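Local coordinates for relik capsid n-terminal domain (Oryctolagus cuniculus, PDB 2XGU), which probably forms the outer, N-terminal half of the capsid protein that builds the core shell of an ancient rabbit lentivirus, as in its modern relatives, at residues 14-25 with 36-47; 73-81 with 96-104. All blocks are in the same frame, centred on the assembly; numbering follows the deposited sequence.

Contact 1. Residues 14-25 with 36-47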
# COMPACT_ATOMS: atom_id res chain seq x y z
N VAL A 14 12.02 -6.35 -19.23
CA VAL A 14 11.20 -7.49 -18.85
C VAL A 14 11.14 -8.44 -20.04
O VAL A 14 10.94 -8.02 -21.18
CB VAL A 14 9.79 -7.07 -18.42
CG1 VAL A 14 8.96 -8.30 -18.08
CG2 VAL A 14 9.85 -6.12 -17.22
N GLY A 15 11.36 -9.73 -19.78
CA GLY A 15 11.36 -10.74 -20.82
C GLY A 15 9.97 -11.16 -21.27
O GLY A 15 9.00 -10.99 -20.54
N PRO A 16 9.88 -11.74 -22.47
CA PRO A 16 8.57 -12.14 -23.01
C PRO A 16 7.89 -13.23 -22.17
O PRO A 16 6.66 -13.27 -22.13
CB PRO A 16 8.92 -12.65 -24.42
CG PRO A 16 10.36 -13.02 -24.35
CD PRO A 16 10.96 -12.00 -23.43
N GLY A 17 8.67 -14.08 -21.51
CA GLY A 17 8.13 -15.12 -20.66
C GLY A 17 7.43 -14.55 -19.44
O GLY A 17 6.34 -15.00 -19.07
N LEU A 18 8.04 -13.56 -18.81
CA LEU A 18 7.41 -12.91 -17.68
C LEU A 18 6.18 -12.11 -18.08
O LEU A 18 5.17 -12.12 -17.38
CB LEU A 18 8.40 -12.03 -16.93
CG LEU A 18 7.81 -11.38 -15.68
CD1 LEU A 18 7.20 -12.42 -14.73
CD2 LEU A 18 8.89 -10.57 -14.98
N ILE A 19 6.25 -11.42 -19.22
CA ILE A 19 5.09 -10.69 -19.69
C ILE A 19 3.93 -11.66 -19.88
O ILE A 19 2.81 -11.43 -19.39
CB ILE A 19 5.39 -9.95 -21.00
CG1 ILE A 19 6.39 -8.82 -20.72
CG2 ILE A 19 4.10 -9.40 -21.62
CD1 ILE A 19 6.95 -8.18 -21.98
N ALA A 20 4.20 -12.78 -20.55
CA ALA A 20 3.16 -13.78 -20.81
C ALA A 20 2.61 -14.36 -19.51
O ALA A 20 1.41 -14.55 -19.39
CB ALA A 20 3.68 -14.89 -21.71
N ALA A 21 3.50 -14.61 -18.54
CA ALA A 21 3.09 -15.20 -17.27
C ALA A 21 2.23 -14.23 -16.43
O ALA A 21 1.24 -14.65 -15.83
CB ALA A 21 4.32 -15.66 -16.49
N TRP A 22 2.63 -12.97 -16.40
CA TRP A 22 1.86 -11.93 -15.72
C TRP A 22 0.47 -11.80 -16.35
O TRP A 22 -0.54 -11.74 -15.65
CB TRP A 22 2.60 -10.60 -15.81
CG TRP A 22 1.74 -9.40 -15.46
CD1 TRP A 22 1.35 -8.40 -16.31
CD2 TRP A 22 1.15 -9.09 -14.19
NE1 TRP A 22 0.58 -7.49 -15.65
CE2 TRP A 22 0.44 -7.88 -14.35
CE3 TRP A 22 1.18 -9.70 -12.92
CZ2 TRP A 22 -0.26 -7.27 -13.30
CZ3 TRP A 22 0.48 -9.09 -11.87
CH2 TRP A 22 -0.23 -7.89 -12.08
N LEU A 23 0.42 -11.78 -17.68
CA LEU A 23 -0.87 -11.67 -18.36
C LEU A 23 -1.80 -12.85 -18.06
O LEU A 23 -3.00 -12.65 -17.86
CB LEU A 23 -0.68 -11.48 -19.87
CG LEU A 23 -0.01 -10.15 -20.23
CD1 LEU A 23 0.19 -10.04 -21.74
CD2 LEU A 23 -0.80 -8.97 -19.71
N LYS A 24 -1.25 -14.06 -18.01
CA LYS A 24 -2.06 -15.23 -17.67
C LYS A 24 -2.59 -15.12 -16.24
O LYS A 24 -3.74 -15.47 -15.97
CB LYS A 24 -1.27 -16.53 -17.84
CG LYS A 24 -1.07 -16.94 -19.30
N GLN A 25 -1.76 -14.63 -15.33
CA GLN A 25 -2.16 -14.46 -13.93
C GLN A 25 -3.35 -13.51 -13.85
O GLN A 25 -4.34 -13.81 -13.19
CB GLN A 25 -0.98 -13.94 -13.08
CG GLN A 25 -1.32 -13.58 -11.64
CD GLN A 25 -1.78 -14.76 -10.82
OE1 GLN A 25 -1.40 -15.90 -11.08
NE2 GLN A 25 -2.63 -14.50 -9.83
N THR A 36 -3.16 -11.98 -7.19
CA THR A 36 -2.51 -11.23 -8.27
C THR A 36 -1.65 -10.09 -7.72
O THR A 36 -0.55 -9.80 -8.25
CB THR A 36 -3.53 -10.71 -9.27
OG1 THR A 36 -4.25 -11.82 -9.80
CG2 THR A 36 -2.85 -9.96 -10.42
N ILE A 37 -2.13 -9.43 -6.68
CA ILE A 37 -1.38 -8.36 -6.02
C ILE A 37 -0.10 -8.91 -5.38
O ILE A 37 0.98 -8.36 -5.55
CB ILE A 37 -2.24 -7.60 -5.01
CG1 ILE A 37 -3.49 -7.02 -5.70
CG2 ILE A 37 -1.40 -6.52 -4.33
CD1 ILE A 37 -4.53 -6.43 -4.73
N THR A 38 -0.20 -10.03 -4.67
CA THR A 38 1.00 -10.68 -4.16
C THR A 38 1.98 -11.04 -5.30
O THR A 38 3.18 -10.83 -5.20
CB THR A 38 0.62 -11.94 -3.41
OG1 THR A 38 -0.18 -11.57 -2.28
CG2 THR A 38 1.84 -12.70 -2.94
N TYR A 39 1.44 -11.59 -6.38
CA TYR A 39 2.25 -11.96 -7.54
C TYR A 39 2.99 -10.74 -8.10
O TYR A 39 4.20 -10.81 -8.35
CB TYR A 39 1.34 -12.58 -8.62
CG TYR A 39 2.02 -13.17 -9.84
CD1 TYR A 39 2.08 -14.55 -10.01
CD2 TYR A 39 2.54 -12.37 -10.85
CE1 TYR A 39 2.67 -15.12 -11.13
CE2 TYR A 39 3.14 -12.94 -11.99
CZ TYR A 39 3.19 -14.31 -12.11
OH TYR A 39 3.76 -14.88 -13.22
N PHE A 40 2.29 -9.62 -8.26
CA PHE A 40 2.97 -8.43 -8.72
C PHE A 40 4.08 -8.01 -7.74
O PHE A 40 5.18 -7.60 -8.16
CB PHE A 40 1.98 -7.27 -8.93
CG PHE A 40 2.59 -6.09 -9.63
CD1 PHE A 40 2.71 -6.07 -11.01
CD2 PHE A 40 3.06 -5.02 -8.90
CE1 PHE A 40 3.28 -4.98 -11.65
CE2 PHE A 40 3.64 -3.93 -9.54
CZ PHE A 40 3.75 -3.92 -10.90
N GLY A 41 3.82 -8.10 -6.44
CA GLY A 41 4.83 -7.77 -5.45
C GLY A 41 6.10 -8.60 -5.61
O GLY A 41 7.20 -8.08 -5.56
N VAL A 42 5.94 -9.90 -5.83
CA VAL A 42 7.06 -10.82 -5.99
C VAL A 42 7.87 -10.51 -7.25
O VAL A 42 9.11 -10.41 -7.21
CB VAL A 42 6.57 -12.30 -5.99
CG1 VAL A 42 7.70 -13.25 -6.34
CG2 VAL A 42 5.96 -12.68 -4.63
N ILE A 43 7.20 -10.34 -8.39
CA ILE A 43 7.93 -10.20 -9.64
C ILE A 43 8.59 -8.83 -9.82
O ILE A 43 9.56 -8.71 -10.58
CB ILE A 43 7.06 -10.50 -10.89
CG1 ILE A 43 5.96 -9.45 -11.07
CG2 ILE A 43 6.49 -11.91 -10.82
CD1 ILE A 43 5.23 -9.59 -12.40
N SER A 44 8.09 -7.81 -9.14
CA SER A 44 8.49 -6.44 -9.45
C SER A 44 9.66 -5.94 -8.62
O SER A 44 10.08 -4.79 -8.76
CB SER A 44 7.32 -5.49 -9.26
OG SER A 44 6.89 -5.50 -7.89
N ILE A 45 10.19 -6.82 -7.78
CA ILE A 45 11.41 -6.53 -7.06
C ILE A 45 12.49 -6.16 -8.07
O ILE A 45 12.73 -6.86 -9.05
CB ILE A 45 11.83 -7.74 -6.20
CG1 ILE A 45 10.73 -8.05 -5.18
CG2 ILE A 45 13.15 -7.46 -5.49
CD1 ILE A 45 11.02 -9.25 -4.31
N ASN A 46 13.10 -5.00 -7.83
CA ASN A 46 14.21 -4.50 -8.65
C ASN A 46 13.78 -3.99 -10.04
O ASN A 46 14.63 -3.67 -10.87
CB ASN A 46 15.31 -5.55 -8.77
CG ASN A 46 15.82 -6.01 -7.42
OD1 ASN A 46 15.83 -5.25 -6.45
ND2 ASN A 46 16.25 -7.26 -7.34
N PHE A 47 12.48 -3.92 -10.28
CA PHE A 47 12.00 -3.30 -11.53
C PHE A 47 12.28 -1.80 -11.52
O PHE A 47 12.18 -1.14 -10.48
CB PHE A 47 10.48 -3.48 -11.67
CG PHE A 47 10.07 -4.75 -12.36
CD1 PHE A 47 10.86 -5.88 -12.33
CD2 PHE A 47 8.85 -4.80 -13.04
CE1 PHE A 47 10.45 -7.06 -12.98
CE2 PHE A 47 8.45 -5.96 -13.69
CZ PHE A 47 9.25 -7.08 -13.65
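Trp22 drives its indole into a hole on the neighbouring helix formed by Thr36, Tyr39, Phe40 and Ile43, a knob-into-hole fit. Over one face of the indole lies Phe40, whose CD1 is 3.6 Å from Trp22 CH2; the two six-membered rings are inclined at 59°, neither stacked nor perpendicular. Tyr39 CD2 comes in at the indole edge, 3.6 Å from Trp22 CE3, while Thr36 CG2 and Ile43 CD1 approach obliquely. With CG anti to the backbone N, the indole swings across to the second helix although its CB does not aim there, and NE1 ends up hydrogen-bonded to Thr59 OG1. Towards the start of the first helix the packing becomes aliphatic: Leu18 forks, CD1 resting 4.0 Å from Ile43 CG2 and CD2 meeting the edge of the Phe47 ring; Val14 CG2 also touches this ring, 3.7 Å from Phe47 CZ.

This is a helical hairpin of the all-helical retroviral capsid N-terminal domain: helices 16-25 and 36-43 run nearly antiparallel, at 163°, with axes 10.8 Å apart. Helix 49-57 packs on Ile43 and Phe47, and helix 118-134 covers Phe40.

Farther out, the Tyr39 hydroxyl ends against Ala21, with Tyr39 OH 3.4 Å from Ala21 CB. Gln25 lies alongside Tyr39, the two side chains running in opposing directions, its CG over the ring face in a CH-pi contact and its amide only 13° from parallel to the ring. A bend at chi2 carries the amide back to Thr36, where Gln25 NE2 donates to Thr36 OG1 at 3.1 Å, the acceptor lying slightly off the amide plane. That hydroxyl is also hydrogen-bonded to Gly30 O, giving it two partners at the polar end.

Contact 2. Residues 73-81 with 96-104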
# COMPACT_ATOMS: atom_id res chain seq x y z
N ILE A 73 -2.68 5.94 -7.83
CA ILE A 73 -1.31 6.36 -8.12
C ILE A 73 -1.23 7.86 -8.38
O ILE A 73 -0.33 8.55 -7.87
CB ILE A 73 -0.72 5.57 -9.32
CG1 ILE A 73 -0.56 4.09 -8.95
CG2 ILE A 73 0.62 6.15 -9.75
CD1 ILE A 73 -0.37 3.20 -10.16
N LYS A 74 -2.18 8.39 -9.15
CA LYS A 74 -2.20 9.82 -9.45
C LYS A 74 -2.41 10.63 -8.18
O LYS A 74 -1.81 11.69 -8.02
CB LYS A 74 -3.30 10.15 -10.47
CG LYS A 74 -2.91 9.77 -11.89
CD LYS A 74 -3.99 10.15 -12.88
CE LYS A 74 -3.66 9.61 -14.27
NZ LYS A 74 -4.74 9.92 -15.26
N GLU A 75 -3.25 10.12 -7.29
CA GLU A 75 -3.52 10.81 -6.03
C GLU A 75 -2.24 10.90 -5.19
O GLU A 75 -1.97 11.94 -4.59
CB GLU A 75 -4.64 10.12 -5.24
CG GLU A 75 -6.00 10.17 -5.93
CD GLU A 75 -7.04 9.32 -5.22
OE1 GLU A 75 -6.75 8.80 -4.12
OE2 GLU A 75 -8.16 9.18 -5.76
N LYS A 76 -1.47 9.82 -5.16
CA LYS A 76 -0.18 9.81 -4.46
C LYS A 76 0.80 10.79 -5.08
O LYS A 76 1.56 11.46 -4.36
CB LYS A 76 0.44 8.41 -4.49
CG LYS A 76 -0.36 7.35 -3.77
CD LYS A 76 0.35 6.00 -3.86
CE LYS A 76 -0.51 4.86 -3.37
NZ LYS A 76 -1.00 5.09 -1.98
N ALA A 77 0.80 10.87 -6.40
CA ALA A 77 1.70 11.75 -7.12
C ALA A 77 1.34 13.21 -6.83
O ALA A 77 2.22 14.04 -6.59
CB ALA A 77 1.64 11.47 -8.61
N ILE A 78 0.04 13.51 -6.84
CA ILE A 78 -0.42 14.86 -6.50
C ILE A 78 -0.02 15.25 -5.07
O ILE A 78 0.47 16.35 -4.83
CB ILE A 78 -1.95 14.99 -6.69
CG1 ILE A 78 -2.28 14.84 -8.18
CG2 ILE A 78 -2.45 16.33 -6.16
CD1 ILE A 78 -3.76 14.80 -8.49
N ALA A 79 -0.21 14.33 -4.13
CA ALA A 79 0.19 14.57 -2.75
C ALA A 79 1.70 14.79 -2.65
O ALA A 79 2.16 15.69 -1.93
CB ALA A 79 -0.24 13.41 -1.87
N TRP A 80 2.46 13.96 -3.36
CA TRP A 80 3.92 14.06 -3.33
C TRP A 80 4.38 15.44 -3.79
O TRP A 80 5.19 16.08 -3.14
CB TRP A 80 4.56 12.97 -4.21
CG TRP A 80 6.06 13.07 -4.22
CD1 TRP A 80 6.85 13.69 -5.16
CD2 TRP A 80 6.94 12.56 -3.22
NE1 TRP A 80 8.17 13.59 -4.80
CE2 TRP A 80 8.26 12.89 -3.62
CE3 TRP A 80 6.76 11.84 -2.04
CZ2 TRP A 80 9.38 12.54 -2.86
CZ3 TRP A 80 7.87 11.50 -1.28
CH2 TRP A 80 9.16 11.85 -1.70
N ASP A 81 3.85 15.90 -4.92
CA ASP A 81 4.32 17.15 -5.50
C ASP A 81 3.96 18.36 -4.63
O ASP A 81 4.70 19.35 -4.59
CB ASP A 81 3.78 17.30 -6.93
CG ASP A 81 4.43 16.33 -7.91
OD1 ASP A 81 5.57 15.89 -7.66
OD2 ASP A 81 3.80 16.04 -8.96
N PRO A 96 16.47 15.39 -5.06
CA PRO A 96 15.17 14.71 -4.91
C PRO A 96 14.34 14.89 -6.17
O PRO A 96 14.60 15.80 -6.97
CB PRO A 96 14.52 15.47 -3.74
CG PRO A 96 15.61 16.14 -3.04
CD PRO A 96 16.65 16.46 -4.07
N LEU A 97 13.34 14.04 -6.35
CA LEU A 97 12.69 13.96 -7.64
C LEU A 97 11.22 14.39 -7.64
O LEU A 97 10.57 14.39 -6.59
CB LEU A 97 12.83 12.55 -8.20
CG LEU A 97 14.29 12.12 -8.40
CD1 LEU A 97 14.39 10.62 -8.60
CD2 LEU A 97 14.91 12.86 -9.57
N THR A 98 10.73 14.77 -8.81
CA THR A 98 9.31 15.07 -8.98
C THR A 98 8.53 13.76 -9.11
O THR A 98 9.11 12.70 -9.37
CB THR A 98 9.03 15.88 -10.25
OG1 THR A 98 9.31 15.06 -11.40
CG2 THR A 98 9.89 17.15 -10.31
N SER A 99 7.22 13.83 -8.96
CA SER A 99 6.43 12.62 -9.13
C SER A 99 6.55 12.08 -10.55
O SER A 99 6.53 10.86 -10.74
CB SER A 99 4.96 12.80 -8.72
OG SER A 99 4.24 13.59 -9.65
N ASP A 100 6.66 12.97 -11.55
CA ASP A 100 6.79 12.49 -12.93
C ASP A 100 8.04 11.63 -13.06
O ASP A 100 8.01 10.55 -13.65
CB ASP A 100 6.85 13.66 -13.92
CG ASP A 100 5.48 14.17 -14.35
OD1 ASP A 100 4.46 13.51 -14.07
OD2 ASP A 100 5.43 15.24 -15.00
N GLN A 101 9.14 12.10 -12.47
CA GLN A 101 10.39 11.36 -12.50
C GLN A 101 10.29 10.03 -11.74
O GLN A 101 10.78 9.00 -12.19
CB GLN A 101 11.52 12.22 -11.91
CG GLN A 101 11.89 13.41 -12.79
CD GLN A 101 12.95 14.30 -12.16
OE1 GLN A 101 13.99 14.58 -12.76
NE2 GLN A 101 12.68 14.77 -10.95
N ILE A 102 9.64 10.07 -10.58
CA ILE A 102 9.44 8.84 -9.81
C ILE A 102 8.64 7.81 -10.61
O ILE A 102 8.96 6.62 -10.58
CB ILE A 102 8.82 9.16 -8.43
CG1 ILE A 102 9.83 9.90 -7.55
CG2 ILE A 102 8.31 7.90 -7.73
CD1 ILE A 102 9.19 10.69 -6.43
N ARG A 103 7.64 8.27 -11.36
CA ARG A 103 6.78 7.41 -12.18
C ARG A 103 7.42 7.00 -13.52
O ARG A 103 6.79 6.28 -14.31
CB ARG A 103 5.45 8.12 -12.45
CG ARG A 103 4.58 8.39 -11.22
CD ARG A 103 3.45 9.37 -11.53
NE ARG A 103 2.44 8.80 -12.41
CZ ARG A 103 1.44 9.48 -12.96
NH1 ARG A 103 1.31 10.78 -12.72
NH2 ARG A 103 0.57 8.87 -13.74
N GLY A 104 8.63 7.48 -13.78
CA GLY A 104 9.35 7.15 -15.00
C GLY A 104 8.87 7.84 -16.27
O GLY A 104 9.16 7.39 -17.38
O HOH W 1 5.80 15.87 -11.37
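Ala77 and Ser99 bring the two backbones closest, their CA atoms 5.2 Å apart, where helix 73-81 passes the start of the short helix 99-102. Asp81 grips Ser99 with both carboxylate oxygens: OD1 accepts from Ser99 N at 2.9 Å through its syn lone pair, and OD2 takes the hydroxyl of Ser99, OG at 2.6 Å, on the syn side but 34° out of the carboxylate plane. A chi1 of 73° tucks Ser99 OG between the two backbone branches, turning it to the acid and against Ala77 CB. Water 1 donates to Asp81 OD2 and accepts from Asp100 N, extending the network along the first turn.

Thr98 is the N-cap of this turn, its OG1 accepting from Gln101 N, and Gly104 closes the other end in a Schellman motif. The carboxylate of Asp81, facing the N-terminal end of this single turn, is probably favoured by the backbone N-H groups pointing there.

Beside the acid, Trp80 NE1 donates to Leu97 O at 3.1 Å in a nearly straight bond (169°), the oxygen lying in the indole plane. Ile102 CD1 covers one face of the same indole, 3.9 Å from the centroid of its five-membered ring; His84 stacks on Trp80 and Trp127 packs edge-to-face with it. Near Ser99, Arg103 spreads its chain over Ala77, with CD 4.0 Å from Ala77 CB, and its guanidinium lies obliquely against Ile73 and Lys74.

Overall arrangement
From the N terminus, the chain makes the two-stranded hairpin 2-5/8-11 and then enters contact 1, which closes the short connection between helices 16-29 and 34-43. Helix 49-57 follows, and the long helix 63-83 leads into contact 2, where a mostly irregular excursion returns to lay residues 96-104 against it. The two contacts are in series, neither nested nor crossed, with centres about 23 Å apart on opposite sides of the chain's centre; the nearest atoms of contact 1 and contact 2 are about 8 Å apart. The late helix 118-134 joins them, packing on helix 34-43 and on Ile73, Leu97 and Arg103 of contact 2.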